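Local coordinates for protein Rab GDP dissociation inhibitor alpha (Naegleria fowleri, PDB 6C87) that probably binds prenylated Rab GTPases in their GDP-bound state, slowing nucleotide release and retrieving them from membranes, at residues 51-56 with 81-86; 86-91 with 234-239; 310-315 with 389-394; 317-322 with 382-387; 343-348 with 362-367. All blocks are in the same frame, centred on the assembly; numbering follows the deposited sequence.

Contact 1: residues 51-56 with 81-86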
# COMPACT_ATOMS: atom_id res chain seq x y z
N SER A 51 -8.07 -25.60 22.90
CA SER A 51 -8.25 -26.10 21.55
C SER A 51 -7.37 -27.32 21.29
O SER A 51 -7.06 -27.63 20.14
CB SER A 51 -7.97 -25.01 20.51
OG SER A 51 -6.61 -24.61 20.52
N ALA A 52 -7.01 -28.03 22.35
CA ALA A 52 -6.07 -29.13 22.26
C ALA A 52 -6.64 -30.27 21.42
O ALA A 52 -7.84 -30.35 21.17
CB ALA A 52 -5.71 -29.64 23.66
N SER A 53 -5.73 -31.13 20.97
CA SER A 53 -6.08 -32.32 20.20
C SER A 53 -5.97 -33.53 21.11
O SER A 53 -4.88 -33.83 21.62
CB SER A 53 -5.16 -32.46 18.98
OG SER A 53 -5.47 -33.62 18.23
N LEU A 54 -7.09 -34.20 21.35
CA LEU A 54 -7.16 -35.27 22.32
C LEU A 54 -7.41 -36.61 21.65
O LEU A 54 -8.12 -36.69 20.64
CB LEU A 54 -8.27 -35.00 23.35
CG LEU A 54 -7.93 -34.12 24.56
CD1 LEU A 54 -7.44 -32.75 24.12
CD2 LEU A 54 -9.13 -33.99 25.48
N ASN A 55 -6.85 -37.67 22.24
CA ASN A 55 -7.22 -39.01 21.84
C ASN A 55 -8.40 -39.46 22.69
O ASN A 55 -8.88 -38.73 23.57
CB ASN A 55 -6.03 -39.98 21.92
CG ASN A 55 -5.52 -40.21 23.34
OD1 ASN A 55 -6.29 -40.34 24.29
ND2 ASN A 55 -4.21 -40.26 23.47
N LEU A 56 -8.88 -40.69 22.44
CA LEU A 56 -10.12 -41.14 23.06
C LEU A 56 -9.96 -41.31 24.57
O LEU A 56 -10.84 -40.89 25.34
CB LEU A 56 -10.60 -42.43 22.39
CG LEU A 56 -12.05 -42.85 22.64
CD1 LEU A 56 -13.04 -41.80 22.12
CD2 LEU A 56 -12.33 -44.20 22.01
N ASN A 81 -7.74 -38.15 16.89
CA ASN A 81 -7.07 -36.86 17.07
C ASN A 81 -8.19 -35.83 17.08
O ASN A 81 -8.45 -35.17 16.08
CB ASN A 81 -6.04 -36.58 15.94
CG ASN A 81 -4.85 -37.51 15.98
OD1 ASN A 81 -4.03 -37.46 16.90
ND2 ASN A 81 -4.76 -38.37 14.98
N ILE A 82 -8.84 -35.69 18.23
CA ILE A 82 -10.05 -34.90 18.34
C ILE A 82 -9.67 -33.47 18.71
O ILE A 82 -9.23 -33.20 19.83
CB ILE A 82 -11.02 -35.50 19.37
CG1 ILE A 82 -11.50 -36.87 18.90
CG2 ILE A 82 -12.20 -34.57 19.58
CD1 ILE A 82 -12.19 -37.69 19.97
N ASP A 83 -9.84 -32.55 17.76
CA ASP A 83 -9.65 -31.13 18.01
C ASP A 83 -10.85 -30.60 18.78
O ASP A 83 -11.98 -30.65 18.28
CB ASP A 83 -9.48 -30.38 16.69
CG ASP A 83 -8.22 -30.80 15.95
OD1 ASP A 83 -7.17 -30.97 16.60
OD2 ASP A 83 -8.30 -30.96 14.72
N LEU A 84 -10.62 -30.08 19.98
CA LEU A 84 -11.72 -29.61 20.81
C LEU A 84 -12.40 -28.38 20.21
O LEU A 84 -13.58 -28.13 20.48
CB LEU A 84 -11.23 -29.32 22.22
CG LEU A 84 -10.76 -30.54 23.00
CD1 LEU A 84 -10.17 -30.13 24.35
CD2 LEU A 84 -11.91 -31.49 23.19
N ILE A 85 -11.67 -27.60 19.42
CA ILE A 85 -12.24 -26.45 18.72
C ILE A 85 -11.92 -26.56 17.24
O ILE A 85 -10.98 -25.92 16.74
CB ILE A 85 -11.75 -25.13 19.32
CG1 ILE A 85 -12.04 -25.09 20.83
CG2 ILE A 85 -12.42 -23.96 18.62
CD1 ILE A 85 -11.61 -23.82 21.55
N PRO A 86 -12.67 -27.37 16.49
CA PRO A 86 -12.33 -27.59 15.08
C PRO A 86 -12.86 -26.48 14.18
O PRO A 86 -13.99 -26.01 14.32
CB PRO A 86 -13.03 -28.91 14.77
CG PRO A 86 -14.25 -28.86 15.65
CD PRO A 86 -13.81 -28.19 16.92
O HOH W 1 -5.56 -32.69 15.60
O HOH W 2 -4.21 -35.90 19.00

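Contact 2: residues 86-91 with 234-239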
# COMPACT_ATOMS: atom_id res chain seq x y z
N PRO A 86 -12.67 -27.37 16.49
CA PRO A 86 -12.33 -27.59 15.08
C PRO A 86 -12.86 -26.48 14.18
O PRO A 86 -13.99 -26.01 14.32
CB PRO A 86 -13.03 -28.91 14.77
CG PRO A 86 -14.25 -28.86 15.65
CD PRO A 86 -13.81 -28.19 16.92
N LYS A 87 -12.02 -26.08 13.22
CA LYS A 87 -12.40 -25.08 12.23
C LYS A 87 -11.78 -25.45 10.89
O LYS A 87 -10.65 -25.96 10.83
CB LYS A 87 -11.95 -23.66 12.63
CG LYS A 87 -12.62 -23.09 13.89
CD LYS A 87 -11.89 -21.82 14.36
CE LYS A 87 -12.55 -21.19 15.59
NZ LYS A 87 -13.73 -20.32 15.25
N PHE A 88 -12.51 -25.20 9.82
CA PHE A 88 -12.00 -25.41 8.48
C PHE A 88 -11.31 -24.15 7.97
O PHE A 88 -11.58 -23.03 8.43
CB PHE A 88 -13.14 -25.80 7.53
CG PHE A 88 -13.69 -27.17 7.76
CD1 PHE A 88 -12.86 -28.21 8.15
CD2 PHE A 88 -15.05 -27.42 7.61
CE1 PHE A 88 -13.38 -29.48 8.35
CE2 PHE A 88 -15.56 -28.68 7.82
CZ PHE A 88 -14.73 -29.71 8.18
N LEU A 89 -10.41 -24.33 7.01
CA LEU A 89 -9.76 -23.20 6.36
C LEU A 89 -10.40 -22.98 4.99
O LEU A 89 -10.48 -23.92 4.19
CB LEU A 89 -8.26 -23.42 6.22
CG LEU A 89 -7.39 -23.54 7.47
CD1 LEU A 89 -7.30 -25.00 7.98
CD2 LEU A 89 -6.01 -22.95 7.22
N MET A 90 -10.84 -21.75 4.74
CA MET A 90 -11.19 -21.36 3.38
C MET A 90 -9.93 -21.41 2.53
O MET A 90 -8.91 -20.81 2.89
CB MET A 90 -11.82 -19.97 3.38
CG MET A 90 -11.98 -19.32 2.02
SD MET A 90 -13.16 -20.13 0.92
CE MET A 90 -14.67 -20.06 1.89
N ALA A 91 -10.01 -22.10 1.39
CA ALA A 91 -8.83 -22.57 0.66
C ALA A 91 -7.82 -21.48 0.33
O ALA A 91 -6.61 -21.74 0.35
CB ALA A 91 -9.27 -23.29 -0.61
N TYR A 234 -13.32 -25.77 1.30
CA TYR A 234 -12.63 -25.89 2.58
C TYR A 234 -11.54 -26.95 2.53
O TYR A 234 -11.68 -27.99 1.87
CB TYR A 234 -13.63 -26.24 3.69
CG TYR A 234 -14.66 -25.18 3.99
CD1 TYR A 234 -14.33 -24.01 4.66
CD2 TYR A 234 -16.00 -25.37 3.63
CE1 TYR A 234 -15.29 -23.05 4.95
CE2 TYR A 234 -16.96 -24.42 3.91
CZ TYR A 234 -16.61 -23.26 4.57
OH TYR A 234 -17.58 -22.32 4.85
N VAL A 235 -10.43 -26.68 3.22
CA VAL A 235 -9.40 -27.68 3.49
C VAL A 235 -9.23 -27.79 5.01
O VAL A 235 -9.66 -26.92 5.78
CB VAL A 235 -8.05 -27.34 2.82
CG1 VAL A 235 -8.22 -27.18 1.32
CG2 VAL A 235 -7.42 -26.10 3.44
N TYR A 236 -8.54 -28.85 5.43
CA TYR A 236 -8.30 -29.22 6.83
C TYR A 236 -6.99 -29.98 6.84
O TYR A 236 -6.73 -30.75 5.91
CB TYR A 236 -9.43 -30.09 7.40
CG TYR A 236 -9.50 -30.23 8.92
CD1 TYR A 236 -9.82 -29.14 9.72
CD2 TYR A 236 -9.30 -31.46 9.54
CE1 TYR A 236 -9.92 -29.26 11.10
CE2 TYR A 236 -9.39 -31.59 10.93
CZ TYR A 236 -9.71 -30.49 11.70
OH TYR A 236 -9.81 -30.58 13.07
N PRO A 237 -6.15 -29.81 7.86
CA PRO A 237 -4.86 -30.50 7.86
C PRO A 237 -5.04 -31.98 8.15
O PRO A 237 -5.88 -32.39 8.96
CB PRO A 237 -4.06 -29.80 8.97
CG PRO A 237 -4.92 -28.65 9.44
CD PRO A 237 -6.33 -28.98 9.07
N MET A 238 -4.24 -32.79 7.46
CA MET A 238 -4.16 -34.22 7.76
C MET A 238 -3.69 -34.39 9.21
O MET A 238 -2.73 -33.76 9.65
CB MET A 238 -3.19 -34.89 6.78
CG MET A 238 -3.50 -36.35 6.48
SD MET A 238 -5.08 -36.59 5.63
CE MET A 238 -4.65 -36.06 3.99
N TYR A 239 -4.39 -35.25 9.95
CA TYR A 239 -4.22 -35.49 11.38
C TYR A 239 -4.75 -34.35 12.24
O TYR A 239 -4.64 -34.41 13.47
CB TYR A 239 -2.76 -35.81 11.76
CG TYR A 239 -2.19 -36.98 10.99
CD1 TYR A 239 -2.44 -38.29 11.41
CD2 TYR A 239 -1.45 -36.79 9.82
CE1 TYR A 239 -1.94 -39.37 10.70
CE2 TYR A 239 -0.95 -37.87 9.11
CZ TYR A 239 -1.20 -39.15 9.55
OH TYR A 239 -0.71 -40.22 8.84

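Contact 3: residues 310-315 with 389-394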
# COMPACT_ATOMS: atom_id res chain seq x y z
N ARG A 310 -19.87 -26.54 22.62
CA ARG A 310 -19.48 -27.46 21.56
C ARG A 310 -19.86 -28.85 22.02
O ARG A 310 -19.50 -29.26 23.14
CB ARG A 310 -17.99 -27.34 21.25
CG ARG A 310 -17.64 -26.03 20.56
CD ARG A 310 -16.17 -25.90 20.35
NE ARG A 310 -15.85 -24.63 19.72
CZ ARG A 310 -15.52 -23.52 20.38
NH1 ARG A 310 -15.47 -23.54 21.70
NH2 ARG A 310 -15.25 -22.41 19.70
N VAL A 311 -20.65 -29.54 21.21
CA VAL A 311 -21.05 -30.92 21.48
C VAL A 311 -20.33 -31.81 20.48
O VAL A 311 -20.60 -31.77 19.27
CB VAL A 311 -22.56 -31.12 21.40
CG1 VAL A 311 -22.90 -32.56 21.73
CG2 VAL A 311 -23.26 -30.19 22.37
N ILE A 312 -19.46 -32.66 20.99
CA ILE A 312 -18.57 -33.48 20.18
C ILE A 312 -19.19 -34.87 20.09
O ILE A 312 -19.47 -35.50 21.12
CB ILE A 312 -17.15 -33.50 20.78
CG1 ILE A 312 -16.66 -32.05 20.91
CG2 ILE A 312 -16.19 -34.31 19.94
CD1 ILE A 312 -15.44 -31.86 21.79
N CYS A 313 -19.46 -35.31 18.86
CA CYS A 313 -20.21 -36.54 18.60
C CYS A 313 -19.39 -37.50 17.76
O CYS A 313 -18.86 -37.13 16.71
CB CYS A 313 -21.53 -36.24 17.88
SG CYS A 313 -22.53 -34.97 18.67
N ILE A 314 -19.29 -38.74 18.23
CA ILE A 314 -18.70 -39.82 17.46
C ILE A 314 -19.82 -40.59 16.77
O ILE A 314 -20.73 -41.11 17.42
CB ILE A 314 -17.86 -40.75 18.35
CG1 ILE A 314 -16.74 -39.93 19.00
CG2 ILE A 314 -17.32 -41.90 17.50
CD1 ILE A 314 -15.87 -40.71 19.96
N LEU A 315 -19.73 -40.68 15.45
CA LEU A 315 -20.74 -41.35 14.64
C LEU A 315 -20.12 -42.55 13.95
O LEU A 315 -18.93 -42.56 13.62
CB LEU A 315 -21.33 -40.39 13.59
CG LEU A 315 -21.78 -39.01 14.07
CD1 LEU A 315 -22.33 -38.19 12.92
CD2 LEU A 315 -22.83 -39.15 15.16
N GLU A 389 -21.19 -41.76 20.98
CA GLU A 389 -20.71 -41.05 22.15
C GLU A 389 -20.84 -39.56 21.93
O GLU A 389 -20.65 -39.07 20.81
CB GLU A 389 -19.25 -41.37 22.52
CG GLU A 389 -19.06 -42.70 23.19
CD GLU A 389 -19.61 -42.74 24.60
OE1 GLU A 389 -19.98 -41.66 25.13
OE2 GLU A 389 -19.66 -43.84 25.18
N LYS A 390 -21.21 -38.85 22.99
CA LYS A 390 -21.45 -37.42 22.95
C LYS A 390 -20.75 -36.76 24.13
O LYS A 390 -20.90 -37.20 25.28
CB LYS A 390 -22.96 -37.16 22.98
CG LYS A 390 -23.34 -35.71 22.88
CD LYS A 390 -24.84 -35.50 23.03
CE LYS A 390 -25.37 -36.19 24.27
NZ LYS A 390 -26.60 -35.52 24.75
N PHE A 391 -20.00 -35.69 23.86
CA PHE A 391 -19.30 -34.95 24.89
C PHE A 391 -19.71 -33.49 24.86
O PHE A 391 -19.60 -32.84 23.81
CB PHE A 391 -17.78 -35.03 24.71
CG PHE A 391 -17.26 -36.42 24.55
CD1 PHE A 391 -16.99 -37.20 25.67
CD2 PHE A 391 -17.03 -36.94 23.29
CE1 PHE A 391 -16.50 -38.49 25.53
CE2 PHE A 391 -16.53 -38.23 23.13
CZ PHE A 391 -16.26 -39.01 24.27
N VAL A 392 -20.16 -32.97 26.00
CA VAL A 392 -20.58 -31.57 26.10
C VAL A 392 -19.40 -30.73 26.57
O VAL A 392 -18.88 -30.94 27.68
CB VAL A 392 -21.78 -31.41 27.04
CG1 VAL A 392 -22.13 -29.94 27.17
CG2 VAL A 392 -22.97 -32.17 26.50
N TYR A 393 -19.00 -29.76 25.75
CA TYR A 393 -17.82 -28.94 26.00
C TYR A 393 -18.24 -27.47 25.96
O TYR A 393 -18.39 -26.89 24.88
CB TYR A 393 -16.74 -29.25 24.97
CG TYR A 393 -15.41 -28.58 25.21
CD1 TYR A 393 -14.84 -28.53 26.48
CD2 TYR A 393 -14.71 -28.00 24.16
CE1 TYR A 393 -13.62 -27.92 26.70
CE2 TYR A 393 -13.49 -27.39 24.36
CZ TYR A 393 -12.95 -27.35 25.63
OH TYR A 393 -11.73 -26.73 25.82
N ILE A 394 -18.44 -26.87 27.13
CA ILE A 394 -18.87 -25.49 27.26
C ILE A 394 -17.70 -24.64 27.75
O ILE A 394 -17.01 -25.01 28.71
CB ILE A 394 -20.07 -25.38 28.21
CG1 ILE A 394 -21.18 -26.31 27.73
CG2 ILE A 394 -20.56 -23.94 28.28
CD1 ILE A 394 -22.31 -26.48 28.72
O HOH W 3 -16.96 -24.91 23.69

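Contact 4: residues 317-322 with 382-387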
# COMPACT_ATOMS: atom_id res chain seq x y z
N HIS A 317 -21.59 -43.52 11.10
CA HIS A 317 -22.34 -43.36 9.86
C HIS A 317 -22.15 -41.93 9.37
O HIS A 317 -21.94 -41.03 10.18
CB HIS A 317 -23.83 -43.65 10.08
CG HIS A 317 -24.49 -42.72 11.05
ND1 HIS A 317 -24.95 -41.47 10.68
CD2 HIS A 317 -24.76 -42.85 12.37
CE1 HIS A 317 -25.46 -40.86 11.74
NE2 HIS A 317 -25.37 -41.68 12.78
N PRO A 318 -22.22 -41.70 8.07
CA PRO A 318 -22.22 -40.32 7.59
C PRO A 318 -23.52 -39.63 7.96
O PRO A 318 -24.52 -40.27 8.32
CB PRO A 318 -22.09 -40.47 6.07
CG PRO A 318 -22.77 -41.79 5.79
CD PRO A 318 -22.43 -42.67 6.98
N VAL A 319 -23.51 -38.31 7.87
CA VAL A 319 -24.72 -37.57 8.17
C VAL A 319 -25.72 -37.78 7.03
O VAL A 319 -25.36 -37.73 5.85
CB VAL A 319 -24.39 -36.09 8.38
CG1 VAL A 319 -25.63 -35.32 8.75
CG2 VAL A 319 -23.31 -35.94 9.47
N LYS A 320 -26.98 -38.06 7.39
CA LYS A 320 -28.01 -38.23 6.38
C LYS A 320 -28.11 -36.98 5.52
O LYS A 320 -27.92 -35.85 6.00
CB LYS A 320 -29.37 -38.53 7.03
N SER A 321 -28.39 -37.18 4.23
CA SER A 321 -28.54 -36.15 3.21
C SER A 321 -27.23 -35.52 2.78
O SER A 321 -27.24 -34.58 1.98
CB SER A 321 -29.48 -35.02 3.64
OG SER A 321 -30.67 -35.53 4.20
N THR A 322 -26.09 -36.01 3.26
CA THR A 322 -24.81 -35.49 2.80
C THR A 322 -24.16 -36.37 1.74
O THR A 322 -22.99 -36.17 1.42
CB THR A 322 -23.85 -35.30 3.98
OG1 THR A 322 -23.65 -36.55 4.64
CG2 THR A 322 -24.41 -34.28 4.94
N ASP A 382 -30.43 -34.00 16.63
CA ASP A 382 -31.45 -34.93 16.13
C ASP A 382 -31.13 -35.38 14.71
O ASP A 382 -31.45 -36.51 14.33
CB ASP A 382 -32.84 -34.28 16.19
CG ASP A 382 -33.41 -34.24 17.61
OD1 ASP A 382 -32.82 -34.88 18.51
OD2 ASP A 382 -34.45 -33.57 17.81
N LEU A 383 -30.47 -34.53 13.92
CA LEU A 383 -30.09 -34.93 12.58
C LEU A 383 -28.92 -35.90 12.56
O LEU A 383 -28.71 -36.59 11.56
CB LEU A 383 -29.76 -33.69 11.75
CG LEU A 383 -30.92 -32.71 11.52
CD1 LEU A 383 -30.43 -31.37 10.95
CD2 LEU A 383 -31.93 -33.31 10.59
N LEU A 384 -28.18 -36.00 13.67
CA LEU A 384 -27.01 -36.87 13.73
C LEU A 384 -27.31 -38.27 14.25
O LEU A 384 -26.50 -39.17 14.05
CB LEU A 384 -25.94 -36.24 14.63
CG LEU A 384 -25.48 -34.83 14.23
CD1 LEU A 384 -24.40 -34.30 15.18
CD2 LEU A 384 -25.02 -34.81 12.77
N ASN A 385 -28.47 -38.47 14.87
CA ASN A 385 -28.76 -39.74 15.52
C ASN A 385 -28.75 -40.88 14.50
O ASN A 385 -29.18 -40.69 13.36
CB ASN A 385 -30.10 -39.68 16.23
CG ASN A 385 -30.02 -38.92 17.54
OD1 ASN A 385 -29.06 -39.08 18.31
ND2 ASN A 385 -31.02 -38.08 17.81
N PRO A 386 -28.29 -42.08 14.89
CA PRO A 386 -27.81 -42.39 16.25
C PRO A 386 -26.38 -41.92 16.54
O PRO A 386 -25.54 -41.93 15.65
CB PRO A 386 -27.90 -43.92 16.31
CG PRO A 386 -27.82 -44.38 14.90
CD PRO A 386 -28.24 -43.24 13.99
N ILE A 387 -26.11 -41.54 17.79
CA ILE A 387 -24.81 -41.04 18.23
C ILE A 387 -24.17 -42.05 19.18
O ILE A 387 -24.76 -42.39 20.21
CB ILE A 387 -24.93 -39.66 18.89
CG1 ILE A 387 -25.51 -38.64 17.90
CG2 ILE A 387 -23.59 -39.19 19.43
CD1 ILE A 387 -25.82 -37.29 18.52
O HOH W 4 -27.47 -38.40 10.06

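Contact 5: residues 343-348 with 362-367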
# COMPACT_ATOMS: atom_id res chain seq x y z
N ILE A 343 -25.76 -21.88 14.23
CA ILE A 343 -25.17 -23.10 14.74
C ILE A 343 -24.30 -23.67 13.64
O ILE A 343 -24.67 -23.65 12.47
CB ILE A 343 -26.22 -24.15 15.17
CG1 ILE A 343 -27.29 -23.52 16.05
CG2 ILE A 343 -25.52 -25.29 15.90
CD1 ILE A 343 -28.43 -24.47 16.38
N TYR A 344 -23.14 -24.18 14.03
CA TYR A 344 -22.15 -24.71 13.10
C TYR A 344 -21.93 -26.17 13.42
O TYR A 344 -21.91 -26.57 14.59
CB TYR A 344 -20.84 -23.92 13.19
CG TYR A 344 -21.03 -22.43 12.98
CD1 TYR A 344 -21.41 -21.61 14.04
CD2 TYR A 344 -20.88 -21.85 11.73
CE1 TYR A 344 -21.61 -20.26 13.86
CE2 TYR A 344 -21.08 -20.49 11.53
CZ TYR A 344 -21.45 -19.71 12.61
OH TYR A 344 -21.66 -18.35 12.45
N CYS A 345 -21.82 -26.98 12.37
CA CYS A 345 -21.44 -28.38 12.52
C CYS A 345 -20.42 -28.73 11.45
O CYS A 345 -20.71 -28.61 10.25
CB CYS A 345 -22.65 -29.31 12.43
SG CYS A 345 -22.18 -31.05 12.64
N CYS A 346 -19.24 -29.15 11.88
CA CYS A 346 -18.24 -29.67 10.96
C CYS A 346 -18.01 -31.15 11.25
O CYS A 346 -18.04 -31.58 12.40
CB CYS A 346 -16.91 -28.91 11.08
SG CYS A 346 -16.08 -29.14 12.64
N VAL A 347 -17.82 -31.91 10.18
CA VAL A 347 -17.68 -33.36 10.27
C VAL A 347 -16.34 -33.72 9.66
O VAL A 347 -16.01 -33.29 8.56
CB VAL A 347 -18.82 -34.09 9.54
CG1 VAL A 347 -18.69 -35.59 9.75
CG2 VAL A 347 -20.17 -33.56 10.02
N THR A 348 -15.55 -34.49 10.41
CA THR A 348 -14.30 -35.05 9.92
C THR A 348 -14.29 -36.53 10.28
O THR A 348 -15.14 -37.00 11.04
CB THR A 348 -13.09 -34.34 10.52
OG1 THR A 348 -13.16 -34.39 11.95
CG2 THR A 348 -13.06 -32.88 10.07
N ALA A 362 -18.37 -35.41 14.51
CA ALA A 362 -19.25 -34.29 14.17
C ALA A 362 -19.33 -33.40 15.40
O ALA A 362 -19.72 -33.86 16.49
CB ALA A 362 -20.64 -34.76 13.74
N ILE A 363 -18.91 -32.16 15.26
CA ILE A 363 -18.85 -31.24 16.38
C ILE A 363 -19.82 -30.10 16.11
O ILE A 363 -19.76 -29.45 15.06
CB ILE A 363 -17.41 -30.74 16.62
CG1 ILE A 363 -16.53 -31.97 16.90
CG2 ILE A 363 -17.38 -29.76 17.79
CD1 ILE A 363 -15.14 -31.69 17.41
N VAL A 364 -20.75 -29.89 17.04
CA VAL A 364 -21.80 -28.90 16.93
C VAL A 364 -21.45 -27.74 17.84
O VAL A 364 -21.11 -27.94 19.01
CB VAL A 364 -23.17 -29.49 17.29
CG1 VAL A 364 -24.28 -28.48 17.02
CG2 VAL A 364 -23.40 -30.79 16.53
N SER A 365 -21.51 -26.52 17.31
CA SER A 365 -21.09 -25.36 18.08
C SER A 365 -22.04 -24.19 17.86
O SER A 365 -22.51 -23.96 16.75
CB SER A 365 -19.65 -24.95 17.72
OG SER A 365 -19.59 -24.49 16.38
N THR A 366 -22.29 -23.45 18.93
CA THR A 366 -23.06 -22.22 18.83
C THR A 366 -22.78 -21.38 20.06
O THR A 366 -22.30 -21.88 21.08
CB THR A 366 -24.56 -22.50 18.68
OG1 THR A 366 -25.24 -21.29 18.30
CG2 THR A 366 -25.15 -23.02 19.98
N THR A 367 -23.04 -20.09 19.92
CA THR A 367 -23.01 -19.20 21.08
C THR A 367 -24.19 -19.54 21.97
O THR A 367 -25.30 -19.77 21.50
CB THR A 367 -23.07 -17.75 20.63
OG1 THR A 367 -21.87 -17.42 19.91
CG2 THR A 367 -23.24 -16.80 21.81

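Contact 1: residues 51-56 with 81-86
The carboxylate of D83 and the carboxamide of N81 are the flat groups that meet S53, and each does so chiefly through one oxygen and one water. They sit along a minimal two-stranded antiparallel sheet, strand 53-54 against strand 82-83. OD1 of D83 lies 3.5 Å from CB of S53, and a water that donates to this oxygen also bonds OG of S53. A second water lies within bonding distance of the same hydroxyl and of OD1 of N81. OG of S53 stands anti to its backbone N (chi1 179°), where both waters reach it. The remaining polar atoms have partners outside the pair: OD2 of D83 takes the backbone N-H of L241, and ND2 of N81 gives to O of H353.

In the sheet itself L54 and I82 form the hydrogen-bonded pair, with N of I82 2.7 Å from O of L54; the return bond runs from N of L54 to O of I82. One residue further, N of L84 reaches O of A52 at 3.0 Å. L54 and I82 project to the sheet face turned toward M59 of helix 56-64, a face that L84 joins from beyond the strand. There the leucines cross obliquely, CD1 of L54 resting 3.8 Å from CD1 of L84. At the other end of the pairing, CB of S51 packs 4.0 Å from CB of I85.

Contact 2: residues 86-91 with 234-239
F88, L89, Y234, V235 and Y236 make a buried strand-to-strand contact close to the centre of the folded chain, where strand 89-90 lies along strand 234-237 in the large mixed sheet. Two nearly straight backbone bonds join L89 and V235: N of L89 to O of V235 at 3.0 Å, and N of V235 to O of L89 at 2.9 Å. On the face carrying these two side chains, CB of L89 packs 4.0 Å from CG2 of V235, while CD1 of L89 extends to CD of P237. The antiparallel bridge ends with the non-hydrogen-bonded pair M90 and Y234. Strand 234-237 bonds strand 111-121 as well, which places the pairing at a border of the sheet, with helix 212-229 against M90 and A91.

F88, Y234 and Y236 form an aromatic cluster. The edge of F88 is turned toward the face of Y236 in an offset edge-to-face pair, the planes at 89° and the centroids 5.5 Å apart. Y236 swings its ring anti to the backbone N (chi1 -164°), back toward the partner segment, so that O of K87 lies at the ring edge, 3.4 Å from CE1 of Y236. Against Y234, F88 offers its methylene: CB of F88 is 3.6 Å from CD1 of Y234.

Contact 3: residues 310-315 with 389-394
R310 and I312 bond through their backbones to Y393 and F391, joining strand 302-315 to strand 389-400 as antiparallel neighbours of the mixed sheet; the axes of the two segments approach to 4.6 Å. Around the hydrogen-bonded pair I312 and F391 the geometry is regular. N of I312 reaches O of F391 at 2.8 Å, and N of F391 returns the bond to O of I312 at the same length. The bond from N of Y393 to O of R310 is less straight, with 146° at the hydrogen.

Apolar packing differs between the two faces. Where F391 projects, its ring carries CD1 of I314 at the edge, 4.1 Å from CE2 of F391, and CD1 of I312 touches CB of Y393. M59 of helix 56-64 covers F391 on this side. On the opposite face, CG1 of V311 lies against the aliphatic part of K390, whose CG stands anti to its backbone N (chi1 -177°); L381 of helix 378-384 packs over V311 and C313.

Polar ends reach past the strands, E389 forming a salt bridge with R64 and OH of Y393 bonding to O of E50. R310 also turns back to the pair: its NH1 gives to a water at 2.8 Å, and that water donates to O of Y393.

Contact 4: residues 317-322 with 382-387
NE2 of H317 donates to O of P386 at 2.9 Å, and O of L384 approaches the same nitrogen to 3.0 Å. Both oxygens lie at the ring edge, near its plane. On the other side of the ring, ND1 of H317 gives a straighter bond to O of P318, at 2.7 Å, the donor 50° above that carbonyl plane. Bonds from both nitrogens hold the ring against rotation, and two carbonyl acceptors would be expected to favour the imidazolium form. CG of H317 sits between the backbone N and the carbonyl carbon (chi1 62°), which carries the ring across to P386, where CD of the proline touches NE2 and CD2.

Deeper, the touch becomes apolar. CD2 of L384 rests against both methyls of V319, 3.9 Å from CG2, and L384 lies on A362 and V364 of the sheet. A water bridges the backbones between these layers: it accepts from N of K320, 2.7 Å away, and donates to O of L383.

The peptide bond before P386 is cis. The loop after strand 302-315, with a type II turn at V319-T322, thus packs on the weakly bonded last turn of helix 378-384, which covers one face of the mixed sheet.

Contact 5: residues 343-348 with 362-367
Y344 and S365 exchange a pair of backbone bonds, N of Y344 to O of S365 at 2.8 Å and N of S365 to O of Y344 at 2.7 Å. A second hydrogen-bonded pair, C346 with I363, repeats the pattern two residues on, with a longer separation of 3.2 Å from N of C346 to O of I363. Between them C345 and V364 are a non-hydrogen-bonded pair, and CA of C345 makes a C-H...O contact with O of I363.

Side chains next to this backbone core divide by face. On one face CG2 of I343 meets CG1 of V364 at 3.6 Å, CG2 of V364 lies beside SG of C345, and CB of A362 is 3.9 Å from CG2 of V347. SG of C345 points anti to its backbone N (chi1 -179°), which brings the sulfur within touch of both V364 and A362. On the other face, CB of Y344 packs 3.5 Å from OG of S365, and O of S365 lies at the edge of the tyrosine ring.

Further out, OG of S365 bonds to O of A417 and OG1 of T366 to O of D342. V380 of helix 378-384 covers I343 and V364, while P86 touches I363 on the opposite face. Strands 343-349 and 360-367 follow each other in the chain and pair as an antiparallel beta hairpin, flanked by strands 328-332 and 302-315 in the mixed sheet.

Overall arrangement
From the N terminus, contact 1 closes the first loop, bringing 81-86 back to 51-56 around helix 56-64. P86 ends that loop and opens contact 2, a far longer closure that returns at 234-239 after 142 residues, about half helical. The remaining three are nested: contact 3 spans 310-394, contact 4 lies within it, and contact 5, the hairpin, lies within both. Strand 302-315 lies between the partners 360-367 and 389-400, so contacts 3 and 5 share a sheet, and contact 4 docks against its L315 and V364 side chains. Contact 2 reaches the same sheet, while contact 1 packs against it through I82, L84 and I85.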